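Side-chain contact in amine Dehydrogenase (PDB 1JMX), which probably oxidises primary amines as one subunit of a quinohemoprotein dehydrogenase, with electrons passing to heme c: residues V180-R185 with T245-F250. Numbering follows the deposited sequence.
Sequences VALPLR and THTQEF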
loop_
_atom_site.group_PDB
_atom_site.type_symbol
_atom_site.label_atom_id
_atom_site.label_comp_id
_atom_site.label_asym_id
_atom_site.label_seq_id
_atom_site.Cartn_x
_atom_site.Cartn_y
_atom_site.Cartn_z
ATOM N N VAL B 180 -28.255 -3.638 -22.055
ATOM C CA VAL B 180 -27.385 -4.613 -21.406
ATOM C C VAL B 180 -27.329 -5.875 -22.260
ATOM O O VAL B 180 -28.349 -6.510 -22.508
ATOM C CB VAL B 180 -27.876 -4.983 -19.985
ATOM C CG1 VAL B 180 -26.987 -6.070 -19.384
ATOM C CG2 VAL B 180 -27.875 -3.753 -19.095
ATOM N N ALA B 181 -26.141 -6.197 -22.751
ATOM C CA ALA B 181 -25.948 -7.383 -23.567
ATOM C C ALA B 181 -25.699 -8.610 -22.690
ATOM O O ALA B 181 -26.091 -9.734 -23.032
ATOM C CB ALA B 181 -24.782 -7.176 -24.527
ATOM N N LEU B 182 -25.082 -8.377 -21.536
ATOM C CA LEU B 182 -24.757 -9.456 -20.627
ATOM C C LEU B 182 -24.618 -8.878 -19.225
ATOM O O LEU B 182 -23.687 -8.127 -18.943
ATOM C CB LEU B 182 -23.450 -10.115 -21.098
ATOM C CG LEU B 182 -22.940 -11.494 -20.650
ATOM C CD1 LEU B 182 -21.836 -11.926 -21.600
ATOM C CD2 LEU B 182 -22.419 -11.476 -19.221
ATOM N N PRO B 183 -25.578 -9.181 -18.338
ATOM C CA PRO B 183 -25.547 -8.683 -16.961
ATOM C C PRO B 183 -24.471 -9.337 -16.102
ATOM O O PRO B 183 -24.321 -10.557 -16.097
ATOM C CB PRO B 183 -26.951 -9.009 -16.450
ATOM C CG PRO B 183 -27.296 -10.248 -17.189
ATOM C CD PRO B 183 -26.818 -9.937 -18.590
ATOM N N LEU B 184 -23.653 -8.501 -15.473
ATOM C CA LEU B 184 -22.594 -8.962 -14.582
ATOM C C LEU B 184 -22.988 -8.515 -13.184
ATOM O O LEU B 184 -23.481 -9.316 -12.388
ATOM C CB LEU B 184 -21.239 -8.366 -14.975
ATOM C CG LEU B 184 -20.623 -8.843 -16.290
ATOM C CD1 LEU B 184 -19.368 -8.058 -16.574
ATOM C CD2 LEU B 184 -20.317 -10.334 -16.207
ATOM N N ARG B 185 -22.863 -7.219 -12.919
ATOM C CA ARG B 185 -23.229 -6.701 -11.615
ATOM C C ARG B 185 -24.705 -6.947 -11.328
ATOM O O ARG B 185 -25.082 -7.290 -10.207
ATOM C CB ARG B 185 -22.926 -5.210 -11.488
ATOM C CG ARG B 185 -23.029 -4.756 -10.036
ATOM C CD ARG B 185 -22.755 -3.296 -9.846
ATOM N NE ARG B 185 -21.396 -2.925 -10.205
ATOM C CZ ARG B 185 -20.926 -1.690 -10.086
ATOM N NH1 ARG B 185 -21.708 -0.732 -9.614
ATOM N NH2 ARG B 185 -19.695 -1.397 -10.473
ATOM N N THR B 245 -23.760 -14.311 -26.901
ATOM C CA THR B 245 -23.018 -14.242 -25.646
ATOM C C THR B 245 -22.976 -15.601 -24.932
ATOM O O THR B 245 -23.886 -16.421 -25.088
ATOM C CB THR B 245 -23.617 -13.175 -24.712
ATOM O OG1 THR B 245 -25.004 -13.456 -24.487
ATOM C CG2 THR B 245 -23.468 -11.787 -25.329
ATOM N N HIS B 246 -21.921 -15.831 -24.154
ATOM C CA HIS B 246 -21.748 -17.087 -23.427
ATOM C C HIS B 246 -20.930 -16.943 -22.139
ATOM O O HIS B 246 -19.947 -16.216 -22.088
ATOM C CB HIS B 246 -21.117 -18.136 -24.363
ATOM C CG HIS B 246 -20.318 -19.201 -23.668
ATOM N ND1 HIS B 246 -20.830 -20.450 -23.375
ATOM C CD2 HIS B 246 -19.017 -19.230 -23.277
ATOM C CE1 HIS B 246 -19.882 -21.202 -22.843
ATOM N NE2 HIS B 246 -18.772 -20.486 -22.770
ATOM N N THR B 247 -21.371 -17.637 -21.094
ATOM C CA THR B 247 -20.685 -17.639 -19.810
ATOM C C THR B 247 -20.697 -19.068 -19.284
ATOM O O THR B 247 -21.614 -19.839 -19.584
ATOM C CB THR B 247 -21.394 -16.770 -18.758
ATOM O OG1 THR B 247 -22.654 -17.365 -18.426
ATOM C CG2 THR B 247 -21.606 -15.351 -19.266
ATOM N N GLN B 248 -19.680 -19.423 -18.506
ATOM C CA GLN B 248 -19.610 -20.753 -17.930
ATOM C C GLN B 248 -18.397 -20.939 -17.031
ATOM O O GLN B 248 -17.277 -20.589 -17.412
ATOM C CB GLN B 248 -19.626 -21.824 -19.025
ATOM C CG GLN B 248 -18.274 -22.297 -19.516
ATOM C CD GLN B 248 -18.247 -23.805 -19.659
ATOM O OE1 GLN B 248 -18.770 -24.358 -20.634
ATOM N NE2 GLN B 248 -17.685 -24.486 -18.661
ATOM N N GLU B 249 -18.629 -21.470 -15.833
ATOM C CA GLU B 249 -17.544 -21.727 -14.890
ATOM C C GLU B 249 -16.801 -22.984 -15.349
ATOM O O GLU B 249 -17.430 -23.958 -15.779
ATOM C CB GLU B 249 -18.089 -21.908 -13.476
ATOM C CG GLU B 249 -18.740 -20.663 -12.903
ATOM C CD GLU B 249 -20.066 -20.333 -13.558
ATOM O OE1 GLU B 249 -20.860 -21.265 -13.810
ATOM O OE2 GLU B 249 -20.331 -19.142 -13.813
ATOM N N PHE B 250 -15.471 -22.957 -15.286
ATOM C CA PHE B 250 -14.667 -24.097 -15.737
ATOM C C PHE B 250 -13.718 -24.721 -14.709
ATOM O O PHE B 250 -12.888 -25.559 -15.062
ATOM C CB PHE B 250 -13.877 -23.719 -17.000
ATOM C CG PHE B 250 -12.900 -22.590 -16.799
ATOM C CD1 PHE B 250 -11.579 -22.851 -16.438
ATOM C CD2 PHE B 250 -13.289 -21.269 -16.996
ATOM C CE1 PHE B 250 -10.663 -21.814 -16.276
ATOM C CE2 PHE B 250 -12.377 -20.221 -16.837
ATOM C CZ PHE B 250 -11.063 -20.497 -16.476
#
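L182 meets T245 and T247 where two neighbouring blades of a seven-bladed β-propeller come together, a worked example of how blades can meet through van der Waals contact, with no hydrogen bond crossing between these segments. The leucine ends the last strand of one blade and forms, with A181, a classic β bulge opposite I168; the threonines lie on 245-250, an edge strand of the neighbouring blade, a three-stranded sheet. The denser part gathers around the buried L182. With its CG anti to the backbone N (chi1 -164°), the isobutyl group spreads both methyls over the threonine strand. CD1 passes alongside T245 and lies 3.8 Å from its CB, whereas CD2 meets the T247 methyl CG2 end to end at 4.0 Å. L236 of the second blade and I168 of the first also pack on this leucine, while W187, from a loop, and Y214 touch T247. Toward A181 the interface becomes sparser and more open to solvent. T245 is exposed there, and its two branches only skirt the alanine carbonyl: T245 OG1 stays 4.1 Å from A181 O, and T245 CG2 stops 4.0 Å from that same oxygen.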